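Local coordinates for protein mycobacterial cidal antitoxin MbcA (Mycobacterium tuberculosis, PDB 6FKG) that serves as the antitoxin of a type II toxin-antitoxin pair, neutralising its cognate toxin MbcT by blocking access to the toxin active site, at residues Thr11-Ile16 / Arg39-Gln44; Ile16-Leu21 / Val61-Ala66; Glu86-Ala91 / Tyr99-Ala104. All coordinates share one frame; numbering follows the deposited sequence.

Contact 1 of 3, residues Thr11-Ile16 / Arg39-Gln44; sequences TVSGAI and RWTAGQ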
ATOM      1  N   THR C  11      -7.487  -4.964  37.125  1.00 36.13           N
ATOM      2  CA  THR C  11      -7.254  -6.286  36.571  1.00 36.91           C
ATOM      3  C   THR C  11      -5.962  -6.325  35.759  1.00 33.90           C
ATOM      4  O   THR C  11      -5.157  -7.247  35.901  1.00 33.33           O
ATOM      5  CB  THR C  11      -8.429  -6.724  35.692  1.00 42.56           C
ATOM      6  OG1 THR C  11      -9.640  -6.596  36.447  1.00 40.35           O
ATOM      7  CG2 THR C  11      -8.242  -8.175  35.250  1.00 40.84           C
ATOM      8  N   VAL C  12      -5.763  -5.309  34.923  1.00 32.33           N
ATOM      9  CA  VAL C  12      -4.539  -5.192  34.132  1.00 33.89           C
ATOM     10  C   VAL C  12      -3.322  -5.034  35.045  1.00 38.74           C
ATOM     11  O   VAL C  12      -2.288  -5.678  34.842  1.00 34.05           O
ATOM     12  CB  VAL C  12      -4.607  -3.994  33.160  1.00 35.08           C
ATOM     13  CG1 VAL C  12      -3.239  -3.735  32.510  1.00 33.49           C
ATOM     14  CG2 VAL C  12      -5.673  -4.233  32.111  1.00 32.26           C
ATOM     15  N   SER C  13      -3.455  -4.179  36.054  1.00 33.30           N
ATOM     16  CA  SER C  13      -2.367  -3.963  37.003  1.00 35.86           C
ATOM     17  C   SER C  13      -1.953  -5.267  37.696  1.00 39.45           C
ATOM     18  O   SER C  13      -0.758  -5.543  37.877  1.00 36.96           O
ATOM     19  CB  SER C  13      -2.781  -2.916  38.035  1.00 32.50           C
ATOM     20  OG  SER C  13      -1.721  -2.656  38.925  1.00 38.74           O
ATOM     21  N   GLY C  14      -2.942  -6.066  38.090  1.00 33.59           N
ATOM     22  CA  GLY C  14      -2.680  -7.330  38.760  1.00 33.38           C
ATOM     23  C   GLY C  14      -1.847  -8.260  37.902  1.00 34.68           C
ATOM     24  O   GLY C  14      -0.898  -8.888  38.390  1.00 39.01           O
ATOM     25  N   ALA C  15      -2.194  -8.347  36.618  1.00 35.70           N
ATOM     26  CA  ALA C  15      -1.437  -9.165  35.675  1.00 35.10           C
ATOM     27  C   ALA C  15       0.024  -8.686  35.574  1.00 38.77           C
ATOM     28  O   ALA C  15       0.948  -9.495  35.602  1.00 37.93           O
ATOM     29  CB  ALA C  15      -2.108  -9.153  34.297  1.00 33.98           C
ATOM     30  N   ILE C  16       0.220  -7.373  35.479  1.00 37.40           N
ATOM     31  CA  ILE C  16       1.568  -6.783  35.423  1.00 40.54           C
ATOM     32  C   ILE C  16       2.408  -7.083  36.661  1.00 40.99           C
ATOM     33  O   ILE C  16       3.577  -7.459  36.562  1.00 42.21           O
ATOM     34  CB  ILE C  16       1.505  -5.243  35.259  1.00 40.22           C
ATOM     35  CG1 ILE C  16       0.867  -4.875  33.922  1.00 48.46           C
ATOM     36  CG2 ILE C  16       2.905  -4.614  35.387  1.00 41.08           C
ATOM     37  CD1 ILE C  16       1.424  -5.642  32.754  1.00 56.16           C
ATOM     38  N   ARG C  39       0.017   5.711  36.826  1.00 40.48           N
ATOM     39  CA  ARG C  39      -1.254   6.400  37.046  1.00 40.44           C
ATOM     40  C   ARG C  39      -2.437   5.628  36.454  1.00 45.50           C
ATOM     41  O   ARG C  39      -3.477   5.496  37.104  1.00 43.27           O
ATOM     42  CB  ARG C  39      -1.216   7.814  36.460  1.00 38.55           C
ATOM     43  CG  ARG C  39      -0.392   8.791  37.297  1.00 46.92           C
ATOM     44  CD  ARG C  39      -0.453  10.227  36.748  1.00 50.52           C
ATOM     45  NE  ARG C  39      -1.818  10.730  36.611  1.00 44.34           N
ATOM     46  CZ  ARG C  39      -2.535  11.259  37.602  1.00 46.07           C
ATOM     47  NH1 ARG C  39      -2.030  11.354  38.827  1.00 52.38           N
ATOM     48  NH2 ARG C  39      -3.770  11.684  37.371  1.00 47.53           N
ATOM     49  N   TRP C  40      -2.275   5.139  35.226  1.00 39.17           N
ATOM     50  CA  TRP C  40      -3.324   4.371  34.568  1.00 38.34           C
ATOM     51  C   TRP C  40      -3.688   3.147  35.400  1.00 42.67           C
ATOM     52  O   TRP C  40      -4.864   2.891  35.656  1.00 42.41           O
ATOM     53  CB  TRP C  40      -2.894   3.945  33.160  1.00 35.42           C
ATOM     54  CG  TRP C  40      -4.020   3.386  32.339  1.00 41.36           C
ATOM     55  CD1 TRP C  40      -4.804   4.064  31.447  1.00 43.47           C
ATOM     56  CD2 TRP C  40      -4.498   2.036  32.349  1.00 41.45           C
ATOM     57  NE1 TRP C  40      -5.732   3.211  30.894  1.00 48.60           N
ATOM     58  CE2 TRP C  40      -5.567   1.964  31.435  1.00 45.51           C
ATOM     59  CE3 TRP C  40      -4.121   0.882  33.041  1.00 45.81           C
ATOM     60  CZ2 TRP C  40      -6.266   0.777  31.192  1.00 46.99           C
ATOM     61  CZ3 TRP C  40      -4.812  -0.296  32.795  1.00 52.68           C
ATOM     62  CH2 TRP C  40      -5.874  -0.336  31.883  1.00 43.61           C
ATOM     63  N   THR C  41      -2.677   2.398  35.841  1.00 40.47           N
ATOM     64  CA  THR C  41      -2.926   1.187  36.613  1.00 41.41           C
ATOM     65  C   THR C  41      -3.463   1.502  38.009  1.00 41.78           C
ATOM     66  O   THR C  41      -4.015   0.630  38.677  1.00 42.46           O
ATOM     67  CB  THR C  41      -1.657   0.325  36.744  1.00 46.35           C
ATOM     68  OG1 THR C  41      -0.576   1.129  37.236  1.00 46.00           O
ATOM     69  CG2 THR C  41      -1.282  -0.273  35.405  1.00 44.32           C
ATOM     70  N   ALA C  42      -3.294   2.749  38.450  1.00 41.51           N
ATOM     71  CA  ALA C  42      -3.832   3.181  39.733  1.00 45.05           C
ATOM     72  C   ALA C  42      -5.231   3.764  39.541  1.00 46.54           C
ATOM     73  O   ALA C  42      -5.841   4.263  40.486  1.00 47.29           O
ATOM     74  CB  ALA C  42      -2.901   4.207  40.395  1.00 47.82           C
ATOM     75  N   GLY C  43      -5.731   3.690  38.311  1.00 46.64           N
ATOM     76  CA  GLY C  43      -7.067   4.166  37.995  1.00 42.82           C
ATOM     77  C   GLY C  43      -7.193   5.676  37.949  1.00 47.18           C
ATOM     78  O   GLY C  43      -8.303   6.212  37.978  1.00 50.40           O
ATOM     79  N   GLN C  44      -6.060   6.370  37.872  1.00 44.52           N
ATOM     80  CA  GLN C  44      -6.051   7.828  37.795  1.00 46.61           C
ATOM     81  C   GLN C  44      -6.097   8.319  36.352  1.00 50.05           C
ATOM     82  O   GLN C  44      -5.743   7.587  35.420  1.00 46.50           O
ATOM     83  CB  GLN C  44      -4.808   8.388  38.487  1.00 47.09           C
ATOM     84  CG  GLN C  44      -4.628   7.910  39.912  1.00 53.54           C
ATOM     85  CD  GLN C  44      -3.249   8.229  40.442  1.00 62.46           C
ATOM     86  OE1 GLN C  44      -2.242   7.843  39.851  1.00 62.33           O
ATOM     87  NE2 GLN C  44      -3.195   8.956  41.548  1.00 70.51           N
TER
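The hydroxyl oxygen OG1 of Thr41 is held by its own helix, hydrogen-bonded to the carbonyl oxygens of Val37 and Ala38 one turn back, with a weak further bond to Tyr23 OH; with OG1 turned to its own helix, CB and CG2 face Ser13. The torsion that seats OG1 between the backbone N and the carbonyl carbon (chi1 52°) also sets CG2 on the side of helix 7-19. Thr41 CB lies 3.7 Å from Ser13 CB, and Thr41 CG2 stands 4.0 Å from that same Ser13 CB. Small side chains suit this place, because the helices come close: Ser13 CA and Thr41 CA are 5.2 Å apart. Beside this pair, Trp40 reaches across to Val12 with CG swung anti to the backbone N (chi1 -169°). It offers the rim of its six-membered ring, and Val12 CB sits near the ring plane, 3.7 Å from Trp40 CZ3. Both valine methyls lie to the same side of the ring plane, spread along the rim, Val12 CG1 3.8 Å from Trp40 CZ3 and Val12 CG2 3.9 Å from Trp40 CH2, so a branched residue fits the edge well. Helix 34-41 then ends in a Schellman motif, closed by Gln44 N to Arg39 O at 2.8 Å and Gly43 N to Trp40 O at 2.9 Å; the positive phi of Gly43 (74°) is easily adopted without a side chain. The contact joins helices 7-19 and 34-41 of the N-terminal helical part, and Phe137 of an MbcT chain packs on Val12. No hydrogen bond crosses between the segments, so their fit depends on carbon surfaces, while the threonine hydroxyl is satisfied within its own helix, at the carbonyls of Val37 and Ala38.

Contact 2 of 3, residues Ile16-Leu21 / Val61-Ala66; sequences IERLGL and VADALA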
ATOM      1  N   ILE C  16       0.220  -7.373  35.479  1.00 37.40           N
ATOM      2  CA  ILE C  16       1.568  -6.783  35.423  1.00 40.54           C
ATOM      3  C   ILE C  16       2.408  -7.083  36.661  1.00 40.99           C
ATOM      4  O   ILE C  16       3.577  -7.459  36.562  1.00 42.21           O
ATOM      5  CB  ILE C  16       1.505  -5.243  35.259  1.00 40.22           C
ATOM      6  CG1 ILE C  16       0.867  -4.875  33.922  1.00 48.46           C
ATOM      7  CG2 ILE C  16       2.905  -4.614  35.387  1.00 41.08           C
ATOM      8  CD1 ILE C  16       1.424  -5.642  32.754  1.00 56.16           C
ATOM      9  N   GLU C  17       1.812  -6.891  37.829  1.00 43.79           N
ATOM     10  CA  GLU C  17       2.546  -7.040  39.070  1.00 47.37           C
ATOM     11  C   GLU C  17       2.920  -8.496  39.312  1.00 49.30           C
ATOM     12  O   GLU C  17       3.989  -8.785  39.863  1.00 45.15           O
ATOM     13  CB  GLU C  17       1.735  -6.482  40.241  1.00 47.54           C
ATOM     14  CG  GLU C  17       1.598  -4.964  40.211  1.00 51.93           C
ATOM     15  CD  GLU C  17       2.934  -4.249  39.996  1.00 58.02           C
ATOM     16  OE1 GLU C  17       3.923  -4.592  40.686  1.00 60.80           O
ATOM     17  OE2 GLU C  17       2.991  -3.345  39.131  1.00 50.68           O
ATOM     18  N   ARG C  18       2.052  -9.415  38.892  1.00 44.02           N
ATOM     19  CA  ARG C  18       2.333 -10.837  39.077  1.00 46.40           C
ATOM     20  C   ARG C  18       3.559 -11.257  38.262  1.00 41.35           C
ATOM     21  O   ARG C  18       4.292 -12.159  38.650  1.00 41.79           O
ATOM     22  CB  ARG C  18       1.114 -11.688  38.705  1.00 44.44           C
ATOM     23  CG  ARG C  18       0.030 -11.685  39.780  1.00 58.00           C
ATOM     24  CD  ARG C  18      -1.062 -12.708  39.506  1.00 56.93           C
ATOM     25  NE  ARG C  18      -1.845 -12.382  38.316  1.00 49.04           N
ATOM     26  CZ  ARG C  18      -2.904 -11.577  38.314  1.00 56.05           C
ATOM     27  NH1 ARG C  18      -3.311 -11.004  39.442  1.00 58.57           N
ATOM     28  NH2 ARG C  18      -3.559 -11.344  37.183  1.00 49.20           N
ATOM     29  N   LEU C  19       3.787 -10.576  37.146  1.00 42.80           N
ATOM     30  CA  LEU C  19       4.934 -10.869  36.294  1.00 42.57           C
ATOM     31  C   LEU C  19       6.176 -10.091  36.742  1.00 39.88           C
ATOM     32  O   LEU C  19       7.292 -10.398  36.337  1.00 44.26           O
ATOM     33  CB  LEU C  19       4.596 -10.542  34.843  1.00 40.52           C
ATOM     34  CG  LEU C  19       5.614 -10.767  33.723  1.00 38.70           C
ATOM     35  CD1 LEU C  19       6.082 -12.198  33.700  1.00 45.64           C
ATOM     36  CD2 LEU C  19       4.965 -10.386  32.381  1.00 41.19           C
ATOM     37  N   GLY C  20       5.973  -9.079  37.578  1.00 43.23           N
ATOM     38  CA  GLY C  20       7.084  -8.323  38.142  1.00 42.83           C
ATOM     39  C   GLY C  20       7.703  -7.293  37.217  1.00 41.49           C
ATOM     40  O   GLY C  20       8.849  -6.876  37.414  1.00 40.32           O
ATOM     41  N   LEU C  21       6.955  -6.869  36.199  1.00 37.24           N
ATOM     42  CA  LEU C  21       7.458  -5.847  35.295  1.00 41.86           C
ATOM     43  C   LEU C  21       7.600  -4.506  36.003  1.00 46.01           C
ATOM     44  O   LEU C  21       6.829  -4.175  36.903  1.00 41.23           O
ATOM     45  CB  LEU C  21       6.537  -5.690  34.089  1.00 40.49           C
ATOM     46  CG  LEU C  21       6.340  -6.963  33.257  1.00 41.37           C
ATOM     47  CD1 LEU C  21       5.560  -6.634  31.989  1.00 43.89           C
ATOM     48  CD2 LEU C  21       7.662  -7.642  32.931  1.00 38.31           C
ATOM     49  N   VAL C  61      -0.854 -11.609  27.763  1.00 28.55           N
ATOM     50  CA  VAL C  61       0.369 -12.390  27.672  1.00 28.22           C
ATOM     51  C   VAL C  61       0.904 -12.746  29.056  1.00 31.23           C
ATOM     52  O   VAL C  61       1.298 -13.891  29.296  1.00 28.88           O
ATOM     53  CB  VAL C  61       1.435 -11.640  26.858  1.00 27.65           C
ATOM     54  CG1 VAL C  61       2.777 -12.289  27.035  1.00 28.30           C
ATOM     55  CG2 VAL C  61       1.046 -11.646  25.369  1.00 26.85           C
ATOM     56  N   ALA C  62       0.910 -11.769  29.962  1.00 29.98           N
ATOM     57  CA  ALA C  62       1.384 -12.010  31.320  1.00 28.77           C
ATOM     58  C   ALA C  62       0.570 -13.109  32.006  1.00 32.91           C
ATOM     59  O   ALA C  62       1.126 -14.003  32.651  1.00 32.31           O
ATOM     60  CB  ALA C  62       1.321 -10.745  32.126  1.00 27.36           C
ATOM     61  N   ASP C  63      -0.749 -13.032  31.885  1.00 29.42           N
ATOM     62  CA  ASP C  63      -1.600 -14.034  32.505  1.00 33.12           C
ATOM     63  C   ASP C  63      -1.402 -15.405  31.864  1.00 33.49           C
ATOM     64  O   ASP C  63      -1.346 -16.410  32.569  1.00 33.25           O
ATOM     65  CB  ASP C  63      -3.065 -13.623  32.428  1.00 38.97           C
ATOM     66  CG  ASP C  63      -3.471 -12.706  33.564  1.00 49.43           C
ATOM     67  OD1 ASP C  63      -2.720 -12.612  34.565  1.00 45.59           O
ATOM     68  OD2 ASP C  63      -4.544 -12.080  33.452  1.00 59.95           O
ATOM     69  N   ALA C  64      -1.292 -15.448  30.538  1.00 29.77           N
ATOM     70  CA  ALA C  64      -1.105 -16.723  29.832  1.00 30.20           C
ATOM     71  C   ALA C  64       0.228 -17.363  30.229  1.00 28.42           C
ATOM     72  O   ALA C  64       0.318 -18.572  30.483  1.00 29.76           O
ATOM     73  CB  ALA C  64      -1.158 -16.525  28.329  1.00 32.54           C
ATOM     74  N   LEU C  65       1.257 -16.535  30.265  1.00 27.23           N
ATOM     75  CA  LEU C  65       2.616 -17.003  30.545  1.00 31.40           C
ATOM     76  C   LEU C  65       2.729 -17.682  31.914  1.00 34.99           C
ATOM     77  O   LEU C  65       3.551 -18.575  32.101  1.00 29.88           O
ATOM     78  CB  LEU C  65       3.589 -15.823  30.442  1.00 31.76           C
ATOM     79  CG  LEU C  65       5.085 -16.106  30.490  1.00 37.20           C
ATOM     80  CD1 LEU C  65       5.495 -17.086  29.394  1.00 30.30           C
ATOM     81  CD2 LEU C  65       5.859 -14.796  30.367  1.00 38.84           C
ATOM     82  N   ALA C  66       1.874 -17.294  32.857  1.00 34.93           N
ATOM     83  CA  ALA C  66       1.928 -17.864  34.211  1.00 35.51           C
ATOM     84  C   ALA C  66       1.587 -19.351  34.207  1.00 34.27           C
ATOM     85  O   ALA C  66       1.948 -20.089  35.124  1.00 33.11           O
ATOM     86  CB  ALA C  66       0.982 -17.097  35.161  1.00 39.10           C
TER
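Arg18 and Asp63 meet edge to edge, with the guanidinium and carboxylate planes only 16° apart. A single N-H joins them: Arg18 NH2 points to Asp63 OD1 at 3.0 Å, almost perfectly straight at 177°. The oxygen lies in the guanidinium plane and receives the bond on its syn lone pair, the side of OD2. Because Arg18 NE stays 3.9 Å from Asp63 OD1, this salt bridge is one-pronged. A long chain bent at its third torsion lets an exposed arginine span the gap, and the short aspartate stays close to its own helix, where it also packs on His139 of an MbcT chain.

Next to this salt bridge, in the buried part of the contact, Leu19 holds CG anti to the backbone N (chi1 -179°) and spreads its two methyls over helix 52-65. Leu19 CD2 lies against Ala62 CB at 3.7 Å; Leu19 CD1 turns along the helix to Leu65 CD2 at 4.2 Å. Alanine suits the nearest approach, with Leu19 CA and Ala62 CA 6.2 Å apart. This is helix-to-helix packing in an all-alpha fold, and helix 71-78 completes it: Ala74 touches both Leu19 and Leu65. Gly20 takes a positive phi just after helix 7-19, a conformation that a residue lacking a side chain adopts readily, and Asn75 ND2 hydrogen-bonds to Leu19 O at that helix end.

Contact 3 of 3, residues Glu86-Ala91 / Tyr99-Ala104; sequences EHRKPA and YQRVLA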
ATOM      1  N   GLU C  86      12.168 -16.336  15.867  1.00 37.85           N
ATOM      2  CA  GLU C  86      13.212 -15.777  15.005  1.00 38.75           C
ATOM      3  C   GLU C  86      14.165 -14.869  15.799  1.00 43.51           C
ATOM      4  O   GLU C  86      14.590 -13.811  15.330  1.00 37.94           O
ATOM      5  CB  GLU C  86      12.581 -15.020  13.827  1.00 42.39           C
ATOM      6  CG  GLU C  86      11.675 -15.888  12.933  1.00 46.48           C
ATOM      7  CD  GLU C  86      10.329 -16.216  13.574  1.00 54.71           C
ATOM      8  OE1 GLU C  86       9.683 -15.289  14.107  1.00 58.07           O
ATOM      9  OE2 GLU C  86       9.919 -17.398  13.558  1.00 51.69           O
ATOM     10  N   HIS C  87      14.486 -15.304  17.013  1.00 33.28           N
ATOM     11  CA  HIS C  87      15.467 -14.638  17.865  1.00 34.73           C
ATOM     12  C   HIS C  87      15.014 -13.245  18.275  1.00 36.29           C
ATOM     13  O   HIS C  87      15.833 -12.360  18.472  1.00 43.52           O
ATOM     14  CB  HIS C  87      16.835 -14.576  17.166  1.00 40.41           C
ATOM     15  CG  HIS C  87      17.319 -15.908  16.685  1.00 51.87           C
ATOM     16  ND1 HIS C  87      17.778 -16.885  17.541  1.00 48.24           N
ATOM     17  CD2 HIS C  87      17.392 -16.435  15.439  1.00 55.08           C
ATOM     18  CE1 HIS C  87      18.127 -17.951  16.843  1.00 53.83           C
ATOM     19  NE2 HIS C  87      17.905 -17.703  15.564  1.00 58.22           N
ATOM     20  N   ARG C  88      13.700 -13.058  18.397  1.00 38.29           N
ATOM     21  CA  ARG C  88      13.147 -11.806  18.896  1.00 36.37           C
ATOM     22  C   ARG C  88      12.657 -11.985  20.332  1.00 29.30           C
ATOM     23  O   ARG C  88      12.406 -13.100  20.772  1.00 35.94           O
ATOM     24  CB  ARG C  88      12.003 -11.323  17.989  1.00 35.89           C
ATOM     25  CG  ARG C  88      12.461 -10.910  16.593  1.00 41.05           C
ATOM     26  CD  ARG C  88      11.268 -10.563  15.700  1.00 40.23           C
ATOM     27  NE  ARG C  88      10.439 -11.742  15.459  1.00 48.23           N
ATOM     28  CZ  ARG C  88       9.154 -11.702  15.111  1.00 57.75           C
ATOM     29  NH1 ARG C  88       8.536 -10.536  14.962  1.00 49.50           N
ATOM     30  NH2 ARG C  88       8.486 -12.835  14.915  1.00 55.40           N
ATOM     31  N   LYS C  89      12.550 -10.882  21.068  1.00 33.42           N
ATOM     32  CA  LYS C  89      12.041 -10.911  22.437  1.00 31.78           C
ATOM     33  C   LYS C  89      10.515 -10.872  22.432  1.00 31.77           C
ATOM     34  O   LYS C  89       9.932 -10.046  21.723  1.00 32.57           O
ATOM     35  CB  LYS C  89      12.561  -9.719  23.237  1.00 33.23           C
ATOM     36  CG  LYS C  89      14.086  -9.626  23.372  1.00 34.86           C
ATOM     37  CD  LYS C  89      14.476  -8.277  23.944  1.00 34.52           C
ATOM     38  CE  LYS C  89      15.979  -8.055  23.841  1.00 39.55           C
ATOM     39  NZ  LYS C  89      16.414  -6.776  24.463  1.00 42.92           N
ATOM     40  N   PRO C  90       9.864 -11.738  23.232  1.00 27.09           N
ATOM     41  CA  PRO C  90       8.394 -11.656  23.340  1.00 32.64           C
ATOM     42  C   PRO C  90       7.873 -10.245  23.668  1.00 36.65           C
ATOM     43  O   PRO C  90       6.846  -9.836  23.116  1.00 33.32           O
ATOM     44  CB  PRO C  90       8.073 -12.631  24.482  1.00 31.93           C
ATOM     45  CG  PRO C  90       9.208 -13.662  24.405  1.00 28.07           C
ATOM     46  CD  PRO C  90      10.421 -12.900  23.962  1.00 29.72           C
ATOM     47  N   ALA C  91       8.565  -9.517  24.542  1.00 36.71           N
ATOM     48  CA  ALA C  91       8.147  -8.155  24.884  1.00 36.36           C
ATOM     49  C   ALA C  91       8.130  -7.230  23.664  1.00 32.49           C
ATOM     50  O   ALA C  91       7.260  -6.366  23.550  1.00 34.15           O
ATOM     51  CB  ALA C  91       9.049  -7.573  25.974  1.00 33.39           C
ATOM     52  N   TYR C  99       1.174  -9.753  19.672  1.00 30.87           N
ATOM     53  CA  TYR C  99       0.879 -10.527  20.875  1.00 28.37           C
ATOM     54  C   TYR C  99       0.240 -11.887  20.553  1.00 27.69           C
ATOM     55  O   TYR C  99       0.385 -12.834  21.318  1.00 30.31           O
ATOM     56  CB  TYR C  99      -0.043  -9.744  21.828  1.00 29.92           C
ATOM     57  CG  TYR C  99      -1.502  -9.771  21.421  1.00 31.97           C
ATOM     58  CD1 TYR C  99      -1.961  -8.987  20.360  1.00 28.48           C
ATOM     59  CD2 TYR C  99      -2.415 -10.591  22.076  1.00 33.08           C
ATOM     60  CE1 TYR C  99      -3.266  -9.011  19.976  1.00 31.26           C
ATOM     61  CE2 TYR C  99      -3.752 -10.623  21.681  1.00 34.07           C
ATOM     62  CZ  TYR C  99      -4.162  -9.826  20.634  1.00 37.36           C
ATOM     63  OH  TYR C  99      -5.472  -9.824  20.217  1.00 37.95           O
ATOM     64  N   GLN C 100      -0.464 -11.992  19.429  1.00 27.49           N
ATOM     65  CA  GLN C 100      -1.145 -13.251  19.122  1.00 29.55           C
ATOM     66  C   GLN C 100      -0.123 -14.362  18.915  1.00 31.43           C
ATOM     67  O   GLN C 100      -0.337 -15.491  19.353  1.00 28.87           O
ATOM     68  CB  GLN C 100      -2.050 -13.104  17.896  1.00 33.97           C
ATOM     69  CG  GLN C 100      -3.401 -12.480  18.209  1.00 40.53           C
ATOM     70  CD  GLN C 100      -4.334 -13.446  18.934  1.00 52.51           C
ATOM     71  OE1 GLN C 100      -4.000 -14.616  19.147  1.00 54.18           O
ATOM     72  NE2 GLN C 100      -5.514 -12.963  19.301  1.00 47.04           N
ATOM     73  N   ARG C 101       0.999 -14.030  18.279  1.00 28.49           N
ATOM     74  CA  ARG C 101       2.052 -15.021  18.052  1.00 29.71           C
ATOM     75  C   ARG C 101       2.643 -15.475  19.372  1.00 28.73           C
ATOM     76  O   ARG C 101       2.982 -16.650  19.550  1.00 29.22           O
ATOM     77  CB  ARG C 101       3.165 -14.449  17.156  1.00 34.50           C
ATOM     78  CG  ARG C 101       4.319 -15.436  16.882  1.00 38.73           C
ATOM     79  CD  ARG C 101       4.132 -16.140  15.554  1.00 39.43           C
ATOM     80  NE  ARG C 101       5.085 -17.224  15.308  1.00 37.40           N
ATOM     81  CZ  ARG C 101       6.370 -17.058  14.990  1.00 50.78           C
ATOM     82  NH1 ARG C 101       6.896 -15.834  14.894  1.00 41.84           N
ATOM     83  NH2 ARG C 101       7.143 -18.123  14.785  1.00 46.86           N
ATOM     84  N   VAL C 102       2.801 -14.528  20.295  1.00 29.24           N
ATOM     85  CA  VAL C 102       3.312 -14.846  21.625  1.00 27.29           C
ATOM     86  C   VAL C 102       2.351 -15.775  22.379  1.00 28.20           C
ATOM     87  O   VAL C 102       2.768 -16.744  23.010  1.00 29.12           O
ATOM     88  CB  VAL C 102       3.554 -13.562  22.450  1.00 27.98           C
ATOM     89  CG1 VAL C 102       4.086 -13.918  23.832  1.00 27.99           C
ATOM     90  CG2 VAL C 102       4.517 -12.625  21.707  1.00 27.53           C
ATOM     91  N   LEU C 103       1.056 -15.474  22.332  1.00 30.60           N
ATOM     92  CA  LEU C 103       0.054 -16.354  22.936  1.00 25.84           C
ATOM     93  C   LEU C 103       0.072 -17.747  22.307  1.00 26.73           C
ATOM     94  O   LEU C 103      -0.121 -18.757  23.006  1.00 28.25           O
ATOM     95  CB  LEU C 103      -1.354 -15.757  22.801  1.00 31.07           C
ATOM     96  CG  LEU C 103      -1.604 -14.466  23.597  1.00 35.35           C
ATOM     97  CD1 LEU C 103      -3.050 -13.977  23.386  1.00 33.37           C
ATOM     98  CD2 LEU C 103      -1.307 -14.685  25.087  1.00 27.51           C
ATOM     99  N   ALA C 104       0.284 -17.803  20.994  1.00 26.77           N
ATOM    100  CA  ALA C 104       0.336 -19.089  20.306  1.00 29.90           C
ATOM    101  C   ALA C 104       1.553 -19.893  20.783  1.00 29.24           C
ATOM    102  O   ALA C 104       1.440 -21.102  21.063  1.00 27.22           O
ATOM    103  CB  ALA C 104       0.358 -18.894  18.772  1.00 28.47           C
TER
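A bend at chi2 in each chain brings Glu86 and Arg101 together: Glu86 folds at 74° and Arg101, whose CG is first carried out anti to its N, turns at 97°. With Arg88 they form a salt-bridge network tying the loop before helix 90-95 to helix 99-110, in the C-terminal toxin-binding domain of the family. Arg101 grips the carboxylate end-on, NH1 to Glu86 OE1 at 2.9 Å and NH2 to Glu86 OE2 at 3.1 Å, both oxygens using their syn lone pairs. The two planes are nearly coplanar, and the NH1 bond is almost straight at 173°; a forked pair of this kind fixes the rotation of both flat groups. Glu86 OE1 also accepts from Arg88 NH2 at 2.8 Å, met nearly along the C-O bond direction and tilted out of the Arg88 guanidinium plane. The two guanidinium groups can therefore approach edge to edge, Arg88 NH2 3.4 Å from Arg101 NH1, with the shared carboxylate probably offsetting their charge. Arg88 NH1 has a second acid partner, Glu98. Arginine suits both sites, since its several N-H groups can serve more than one partner, and Phe44 of an MbcT chain packs on Arg101.

Nearer the start of helix 90-95 the contact is mostly apolar. Lys89 occupies the N-cap position of helix 90-95, and Pro90 follows in the first turn, where the missing N-H costs no helical bond. Its ring packs on Val102, Pro90 CB standing 4.2 Å from Val102 CG1, while Val102 CG2 lies 3.9 Å from Pro90 O.

How the contacts relate
Contacts 1 and 2 share Ile16 and helix 7-19, which meets helix 34-41 in the first and helix 52-65 in the second; their centres are 12 Å apart, and they touch where Ala15 CB packs 3.5 Å from Asp63 OD1. Helix 52-65 in turn carries contact 2 to contact 3, centres 14 Å apart, through Val61 CG1 against Val102 CG1 at 3.8 Å. Contacts 1 and 3 lie on opposite sides of the chain's centre, about 23 Å between centres. Residues of MbcT chains pack at all three contacts, so each lies beside a toxin interface of the assembly. A glycerol, probably from crystallisation, sits about 3 Å, nearest atoms, from the Arg101 side chain.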